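Local coordinates for protein coronin (Toxoplasma gondii, PDB 4OZU) that probably binds actin filaments, as coronins generally do, this chain being its WD40 beta-propeller domain, a part of the longer protein, at residues A136-N139 / I145-S148; V155-V160 / N165-K170; V169-S174 / A195-D200. All coordinates share one frame; numbering follows the deposited sequence.

Contact 1 of 3, residues A136-N139 / I145-S148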
loop_
_atom_site.group_PDB
_atom_site.type_symbol
_atom_site.label_atom_id
_atom_site.label_comp_id
_atom_site.label_asym_id
_atom_site.label_seq_id
_atom_site.Cartn_x
_atom_site.Cartn_y
_atom_site.Cartn_z
ATOM N N ALA A 136 5.812 -1.348 7.469
ATOM C CA ALA A 136 6.627 -2.473 7.053
ATOM C C ALA A 136 6.313 -2.711 5.583
ATOM O O ALA A 136 5.246 -3.223 5.250
ATOM C CB ALA A 136 6.336 -3.702 7.882
ATOM N N GLU A 137 7.242 -2.318 4.719
ATOM C CA GLU A 137 7.025 -2.349 3.276
ATOM C C GLU A 137 8.070 -3.192 2.550
ATOM O O GLU A 137 9.282 -2.989 2.699
ATOM C CB GLU A 137 7.037 -0.927 2.712
ATOM C CG GLU A 137 5.843 -0.076 3.131
ATOM C CD GLU A 137 4.605 -0.302 2.279
ATOM O OE1 GLU A 137 4.712 -0.916 1.197
ATOM O OE2 GLU A 137 3.516 0.148 2.696
ATOM N N TRP A 138 7.578 -4.123 1.745
ATOM C CA TRP A 138 8.433 -5.001 0.967
ATOM C C TRP A 138 8.922 -4.327 -0.301
ATOM O O TRP A 138 8.153 -3.661 -0.998
ATOM C CB TRP A 138 7.680 -6.266 0.566
ATOM C CG TRP A 138 7.205 -7.126 1.679
ATOM C CD1 TRP A 138 5.957 -7.142 2.234
ATOM C CD2 TRP A 138 7.953 -8.146 2.341
ATOM N NE1 TRP A 138 5.887 -8.105 3.215
ATOM C CE2 TRP A 138 7.100 -8.734 3.301
ATOM C CE3 TRP A 138 9.263 -8.621 2.221
ATOM C CZ2 TRP A 138 7.515 -9.769 4.128
ATOM C CZ3 TRP A 138 9.676 -9.644 3.056
ATOM C CH2 TRP A 138 8.805 -10.207 3.996
ATOM N N ASN A 139 10.191 -4.548 -0.617
ATOM C CA ASN A 139 10.739 -4.138 -1.894
ATOM C C ASN A 139 9.978 -4.835 -3.023
ATOM O O ASN A 139 9.798 -6.049 -2.981
ATOM C CB ASN A 139 12.228 -4.472 -1.955
ATOM C CG ASN A 139 12.912 -3.845 -3.146
ATOM O OD1 ASN A 139 12.577 -4.138 -4.299
ATOM N ND2 ASN A 139 13.872 -2.972 -2.877
ATOM N N ILE A 145 13.908 -8.183 0.961
ATOM C CA ILE A 145 14.245 -6.827 1.394
ATOM C C ILE A 145 12.994 -6.089 1.868
ATOM O O ILE A 145 11.998 -6.012 1.157
ATOM C CB ILE A 145 14.924 -6.017 0.263
ATOM C CG1 ILE A 145 16.204 -6.717 -0.209
ATOM C CG2 ILE A 145 15.223 -4.593 0.715
ATOM C CD1 ILE A 145 17.247 -6.944 0.879
ATOM N N LEU A 146 13.067 -5.538 3.072
ATOM C CA LEU A 146 11.948 -4.841 3.682
ATOM C C LEU A 146 12.413 -3.556 4.349
ATOM O O LEU A 146 13.520 -3.503 4.891
ATOM C CB LEU A 146 11.265 -5.770 4.702
ATOM C CG LEU A 146 10.155 -5.203 5.583
ATOM C CD1 LEU A 146 9.050 -6.237 5.758
ATOM C CD2 LEU A 146 10.700 -4.788 6.935
ATOM N N ALA A 147 11.575 -2.519 4.303
ATOM C CA ALA A 147 11.843 -1.279 5.034
ATOM C C ALA A 147 10.819 -1.071 6.141
ATOM O O ALA A 147 9.628 -1.275 5.931
ATOM C CB ALA A 147 11.838 -0.087 4.090
ATOM N N SER A 148 11.285 -0.654 7.317
ATOM C CA SER A 148 10.371 -0.373 8.420
ATOM C C SER A 148 10.619 1.029 8.956
ATOM O O SER A 148 11.760 1.426 9.187
ATOM C CB SER A 148 10.512 -1.405 9.536
ATOM O OG SER A 148 11.584 -1.083 10.400
#

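Contact 2 of 3, residues V155-V160 / N165-K170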
loop_
_atom_site.group_PDB
_atom_site.type_symbol
_atom_site.label_atom_id
_atom_site.label_comp_id
_atom_site.label_asym_id
_atom_site.label_seq_id
_atom_site.Cartn_x
_atom_site.Cartn_y
_atom_site.Cartn_z
ATOM N N VAL A 155 14.278 4.956 9.675
ATOM C CA VAL A 155 13.908 3.994 8.647
ATOM C C VAL A 155 14.956 2.895 8.671
ATOM O O VAL A 155 16.144 3.168 8.470
ATOM C CB VAL A 155 13.837 4.623 7.257
ATOM C CG1 VAL A 155 13.461 3.576 6.226
ATOM C CG2 VAL A 155 12.834 5.754 7.241
ATOM N N ALA A 156 14.514 1.668 8.944
ATOM C CA ALA A 156 15.404 0.522 9.047
ATOM C C ALA A 156 15.205 -0.402 7.865
ATOM O O ALA A 156 14.076 -0.781 7.557
ATOM C CB ALA A 156 15.160 -0.232 10.349
ATOM N N PHE A 157 16.301 -0.770 7.213
ATOM C CA PHE A 157 16.242 -1.678 6.076
ATOM C C PHE A 157 16.733 -3.062 6.476
ATOM O O PHE A 157 17.802 -3.214 7.071
ATOM C CB PHE A 157 17.058 -1.129 4.914
ATOM C CG PHE A 157 16.526 0.161 4.376
ATOM C CD1 PHE A 157 15.512 0.169 3.438
ATOM C CD2 PHE A 157 17.019 1.366 4.824
ATOM C CE1 PHE A 157 15.016 1.362 2.950
ATOM C CE2 PHE A 157 16.520 2.558 4.339
ATOM C CZ PHE A 157 15.531 2.558 3.400
ATOM N N TRP A 158 15.934 -4.067 6.133
ATOM C CA TRP A 158 16.144 -5.428 6.600
ATOM C C TRP A 158 16.331 -6.406 5.457
ATOM O O TRP A 158 15.577 -6.375 4.489
ATOM C CB TRP A 158 14.948 -5.888 7.434
ATOM C CG TRP A 158 14.871 -5.304 8.799
ATOM C CD1 TRP A 158 14.173 -4.194 9.185
ATOM C CD2 TRP A 158 15.507 -5.809 9.975
ATOM N NE1 TRP A 158 14.336 -3.981 10.532
ATOM C CE2 TRP A 158 15.154 -4.956 11.039
ATOM C CE3 TRP A 158 16.347 -6.898 10.232
ATOM C CZ2 TRP A 158 15.610 -5.162 12.338
ATOM C CZ3 TRP A 158 16.792 -7.100 11.518
ATOM C CH2 TRP A 158 16.427 -6.236 12.553
ATOM N N ASN A 159 17.325 -7.278 5.585
ATOM C CA ASN A 159 17.400 -8.502 4.795
ATOM C C ASN A 159 16.779 -9.616 5.633
ATOM O O ASN A 159 17.427 -10.163 6.525
ATOM C CB ASN A 159 18.852 -8.825 4.426
ATOM C CG ASN A 159 18.989 -10.077 3.569
ATOM O OD1 ASN A 159 18.042 -10.851 3.399
ATOM N ND2 ASN A 159 20.184 -10.282 3.027
ATOM N N VAL A 160 15.521 -9.944 5.371
ATOM C CA VAL A 160 14.798 -10.853 6.257
ATOM C C VAL A 160 15.412 -12.249 6.247
ATOM O O VAL A 160 15.357 -12.953 7.251
ATOM C CB VAL A 160 13.292 -10.959 5.887
ATOM C CG1 VAL A 160 12.641 -9.584 5.920
ATOM C CG2 VAL A 160 13.108 -11.594 4.527
ATOM N N ASN A 165 19.659 -6.110 9.774
ATOM C CA ASN A 165 19.359 -4.697 9.590
ATOM C C ASN A 165 20.579 -4.038 8.949
ATOM O O ASN A 165 21.474 -3.557 9.647
ATOM C CB ASN A 165 19.012 -4.060 10.936
ATOM C CG ASN A 165 18.668 -2.594 10.829
ATOM O OD1 ASN A 165 18.412 -2.068 9.741
ATOM N ND2 ASN A 165 18.653 -1.916 11.977
ATOM N N PHE A 166 20.629 -4.043 7.622
ATOM C CA PHE A 166 21.870 -3.737 6.919
ATOM C C PHE A 166 22.097 -2.241 6.727
ATOM O O PHE A 166 23.202 -1.817 6.408
ATOM C CB PHE A 166 21.905 -4.449 5.563
ATOM C CG PHE A 166 20.848 -3.998 4.588
ATOM C CD1 PHE A 166 21.073 -2.926 3.739
ATOM C CD2 PHE A 166 19.646 -4.681 4.489
ATOM C CE1 PHE A 166 20.115 -2.530 2.823
ATOM C CE2 PHE A 166 18.676 -4.287 3.581
ATOM C CZ PHE A 166 18.912 -3.210 2.744
ATOM N N ALA A 167 21.055 -1.447 6.925
ATOM C CA ALA A 167 21.178 -0.000 6.820
ATOM C C ALA A 167 20.042 0.663 7.577
ATOM O O ALA A 167 18.939 0.132 7.654
ATOM C CB ALA A 167 21.176 0.433 5.368
ATOM N N SER A 168 20.330 1.826 8.142
ATOM C CA SER A 168 19.326 2.603 8.847
ATOM C C SER A 168 19.588 4.068 8.586
ATOM O O SER A 168 20.737 4.481 8.426
ATOM C CB SER A 168 19.354 2.314 10.350
ATOM O OG SER A 168 18.942 0.986 10.623
ATOM N N VAL A 169 18.517 4.845 8.532
ATOM C CA VAL A 169 18.618 6.289 8.400
ATOM C C VAL A 169 17.645 6.902 9.389
ATOM O O VAL A 169 16.471 6.521 9.419
ATOM C CB VAL A 169 18.302 6.760 6.961
ATOM C CG1 VAL A 169 18.200 8.272 6.893
ATOM C CG2 VAL A 169 19.365 6.255 5.993
ATOM N N LYS A 170 18.126 7.836 10.204
ATOM C CA LYS A 170 17.273 8.454 11.212
ATOM C C LYS A 170 17.050 9.943 10.971
ATOM O O LYS A 170 17.996 10.735 10.921
ATOM C CB LYS A 170 17.848 8.260 12.608
ATOM C CG LYS A 170 16.907 8.797 13.675
ATOM C CD LYS A 170 17.424 8.618 15.076
ATOM C CE LYS A 170 16.340 8.988 16.079
ATOM N NZ LYS A 170 15.701 10.302 15.770
#

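Contact 3 of 3, residues V169-S174 / A195-D200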
loop_
_atom_site.group_PDB
_atom_site.type_symbol
_atom_site.label_atom_id
_atom_site.label_comp_id
_atom_site.label_asym_id
_atom_site.label_seq_id
_atom_site.Cartn_x
_atom_site.Cartn_y
_atom_site.Cartn_z
ATOM N N VAL A 169 18.517 4.845 8.532
ATOM C CA VAL A 169 18.618 6.289 8.400
ATOM C C VAL A 169 17.645 6.902 9.389
ATOM O O VAL A 169 16.471 6.521 9.419
ATOM C CB VAL A 169 18.302 6.760 6.961
ATOM C CG1 VAL A 169 18.200 8.272 6.893
ATOM C CG2 VAL A 169 19.365 6.255 5.993
ATOM N N LYS A 170 18.126 7.836 10.204
ATOM C CA LYS A 170 17.273 8.454 11.212
ATOM C C LYS A 170 17.050 9.943 10.971
ATOM O O LYS A 170 17.996 10.735 10.921
ATOM C CB LYS A 170 17.848 8.260 12.608
ATOM C CG LYS A 170 16.907 8.797 13.675
ATOM C CD LYS A 170 17.424 8.618 15.076
ATOM C CE LYS A 170 16.340 8.988 16.079
ATOM N NZ LYS A 170 15.701 10.302 15.770
ATOM N N PHE A 171 15.775 10.301 10.855
ATOM C CA PHE A 171 15.341 11.686 10.790
ATOM C C PHE A 171 15.005 12.175 12.187
ATOM O O PHE A 171 14.835 11.379 13.107
ATOM C CB PHE A 171 14.136 11.824 9.859
ATOM C CG PHE A 171 14.414 11.362 8.466
ATOM C CD1 PHE A 171 15.000 12.214 7.547
ATOM C CD2 PHE A 171 14.135 10.066 8.088
ATOM C CE1 PHE A 171 15.282 11.784 6.274
ATOM C CE2 PHE A 171 14.411 9.630 6.814
ATOM C CZ PHE A 171 14.985 10.488 5.907
ATOM N N GLN A 172 14.921 13.489 12.344
ATOM C CA GLN A 172 14.682 14.082 13.650
ATOM C C GLN A 172 13.230 13.942 14.117
ATOM O O GLN A 172 12.967 13.939 15.318
ATOM C CB GLN A 172 15.073 15.559 13.635
ATOM C CG GLN A 172 16.527 15.802 13.279
ATOM C CD GLN A 172 16.946 17.247 13.486
ATOM O OE1 GLN A 172 16.577 17.876 14.479
ATOM N NE2 GLN A 172 17.717 17.780 12.545
ATOM N N GLU A 173 12.297 13.827 13.174
ATOM C CA GLU A 173 10.874 13.768 13.506
ATOM C C GLU A 173 10.255 12.439 13.086
ATOM O O GLU A 173 10.826 11.712 12.279
ATOM C CB GLU A 173 10.133 14.928 12.844
ATOM C CG GLU A 173 10.591 16.295 13.335
ATOM C CD GLU A 173 10.333 16.503 14.814
ATOM O OE1 GLU A 173 9.193 16.247 15.260
ATOM O OE2 GLU A 173 11.266 16.923 15.532
ATOM N N SER A 174 9.093 12.131 13.656
ATOM C CA SER A 174 8.432 10.843 13.440
ATOM C C SER A 174 8.089 10.611 11.977
ATOM O O SER A 174 7.731 11.541 11.262
ATOM C CB SER A 174 7.148 10.745 14.270
ATOM O OG SER A 174 7.401 10.990 15.643
ATOM N N ALA A 195 8.421 17.209 5.852
ATOM C CA ALA A 195 9.416 16.936 4.831
ATOM C C ALA A 195 9.100 15.644 4.092
ATOM O O ALA A 195 8.606 14.675 4.676
ATOM C CB ALA A 195 10.800 16.861 5.446
ATOM N N LEU A 196 9.380 15.659 2.794
ATOM C CA LEU A 196 9.435 14.452 1.989
ATOM C C LEU A 196 10.904 14.122 1.777
ATOM O O LEU A 196 11.653 14.953 1.264
ATOM C CB LEU A 196 8.722 14.653 0.652
ATOM C CG LEU A 196 8.866 13.519 -0.366
ATOM C CD1 LEU A 196 8.104 12.280 0.081
ATOM C CD2 LEU A 196 8.392 13.985 -1.718
ATOM N N ASN A 197 11.307 12.918 2.173
ATOM C CA ASN A 197 12.701 12.506 2.113
ATOM C C ASN A 197 12.878 11.306 1.209
ATOM O O ASN A 197 12.070 10.375 1.235
ATOM C CB ASN A 197 13.230 12.174 3.513
ATOM C CG ASN A 197 12.850 13.217 4.545
ATOM O OD1 ASN A 197 13.407 14.316 4.572
ATOM N ND2 ASN A 197 11.899 12.873 5.410
ATOM N N ILE A 198 13.939 11.344 0.407
ATOM C CA ILE A 198 14.294 10.236 -0.467
ATOM C C ILE A 198 15.540 9.548 0.082
ATOM O O ILE A 198 16.541 10.205 0.380
ATOM C CB ILE A 198 14.564 10.701 -1.909
ATOM C CG1 ILE A 198 13.462 11.647 -2.399
ATOM C CG2 ILE A 198 14.705 9.495 -2.819
ATOM C CD1 ILE A 198 12.071 11.045 -2.394
ATOM N N VAL A 199 15.475 8.222 0.183
ATOM C CA VAL A 199 16.526 7.432 0.827
ATOM C C VAL A 199 17.056 6.356 -0.098
ATOM O O VAL A 199 16.274 5.616 -0.697
ATOM C CB VAL A 199 16.011 6.751 2.105
ATOM C CG1 VAL A 199 17.128 5.972 2.785
ATOM C CG2 VAL A 199 15.423 7.791 3.059
ATOM N N ASP A 200 18.385 6.283 -0.200
ATOM C CA ASP A 200 19.070 5.210 -0.916
ATOM C C ASP A 200 19.626 4.214 0.105
ATOM O O ASP A 200 20.633 4.489 0.757
ATOM C CB ASP A 200 20.189 5.781 -1.790
ATOM C CG ASP A 200 20.869 4.723 -2.661
ATOM O OD1 ASP A 200 20.957 3.547 -2.247
ATOM O OD2 ASP A 200 21.330 5.084 -3.765
#

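Contact 1 of 3, residues A136-N139 / I145-S148
W138 and L146 meet on one face of an antiparallel hairpin, where a leucine methyl sits over the middle of an indole. L146 can be followed outward. Its CB passes the carbonyl oxygen of E137; L146 CG, set anti to its own backbone N (chi1 173°), comes to 3.7 Å from E137 O. L146 CD1 then reaches the W138 six-membered ring, 4.0 Å from its centroid and 9° off the normal, a CH-pi contact, and the same methyl touches A136 CB. A branched aliphatic suits this place because it can set one methyl over the ring centre while the small A136 fits beside it. Between the backbones, E137 N gives a bond to A147 O and A147 N returns one to E137 O at 2.8 Å. A third, N139 N to I145 O at 2.9 Å, closes the pair near the turn, where N139 CB lies alongside I145 CB. The carboxylate of E137 leads off to a salt bridge with K179, and W138 NE1 bonds to N86 O. The chemistry thus divides: nearly straight backbone bonds fix the register, a methyl packs on one face of W138, and the polar ends tie the hairpin to neighbouring strands.

Contact 2 of 3, residues V155-V160 / N165-K170
Two aromatic torsions set up the pairing of F157 and W158 with N165 and F166. F166 places CG between its backbone N and carbonyl carbon (chi1 64°), which folds the ring back across the neighbouring strand and over F157; W158 has CG beside its own N, bringing one face of the indole against N165 CB. F157 CB therefore lies over the face of the F166 ring, 3.5 Å from F166 CZ, while the rim of that ring runs beside the backbone of W158 and N159. On the other side of the sheet, N165 CB stands 3.6 Å from the centroid of the W158 six-membered ring, only 6° off its normal. It is thus the aliphatic CB of N165 that covers the indole, and the amide lies beyond the ring, which suits a polar residue at a partly exposed position.

The backbones are joined most firmly at the V155 end. V155 N bonds to V169 O at 2.7 Å, V169 N answers to V155 O, and F157 N reaches A167 O at 2.8 Å. Toward the turn the pairing weakens: the bond from F166 N to F157 O is bent and weak. The small A167 methyl lets the F157 ring lie alongside, F157 CD2 being 4.3 Å from A167 CB, and the ring edge approaches A167 O. F380 meets the F166 ring edge-to-face, and L187 packs against both V155 and F157. This is the outer hairpin of a four-stranded antiparallel blade of a WD40 beta-propeller.

Contact 3 of 3, residues V169-S174 / A195-D200
F171 and N197 form the tight part of this contact, a ring and an amide stacked with their planes 23° apart. F171 CE1 lies 3.3 Å from N197 CG, and F171 CZ comes within 3.4 Å of N197 CB. The amide nitrogen ND2 sits 3.6 Å above the ring plane, displaced toward the rim. N197 turns its CG beside its own backbone N (chi1 -46°), which lays the flat amide against the phenyl approaching from the opposite direction. An asparagine fits here because its face can cover an aromatic ring while its ends stay bonded: OD1 pairs with S209 OG, and ND2 makes a weak bond to T191 OG1.

The valines extend the apolar seam with less intimate contact. V199 CG2 meets the in-plane edge of F171 at CZ, 3.9 Å away, while its other methyl, CG1, slides past V169 CG2. Beta-branched residues suit strands and offer methyls in two directions, here one to each partner.

K170, just before F171, turns to the exposed side, where K170 NZ bonds to F171 O at 3.0 Å and to D152 O; after F171 the solvent-exposed Q172 follows on the loop toward strand 175-180. Side chains from the end of strand 164-170 and the loop after it thus pack on strand 195-200 of the next sheet, the face-to-face packing of adjacent blades in a WD40 beta-propeller.

In the fold
The three contacts follow the chain in order. Contacts 1 and 2, with centres 9 Å apart, belong to one four-stranded antiparallel sheet, 133-138, 145-150, 154-159 and 164-170: contact 1 joins its first two strands and contact 2 its last two. Strands 145-150 and 154-159 link them, through probable backbone bonds from W158 N to L146 O and from A156 N to S148 O. Contact 3 begins on strand 164-170, where contact 2 ends, and reaches strand 195-200 of the next sheet; its centre lies 13 Å from that of contact 2 and 15 Å from that of contact 1. F157 touches both A147 and V199, so the face of the blade that carries A147 and F157 packs on the next blade, at V199.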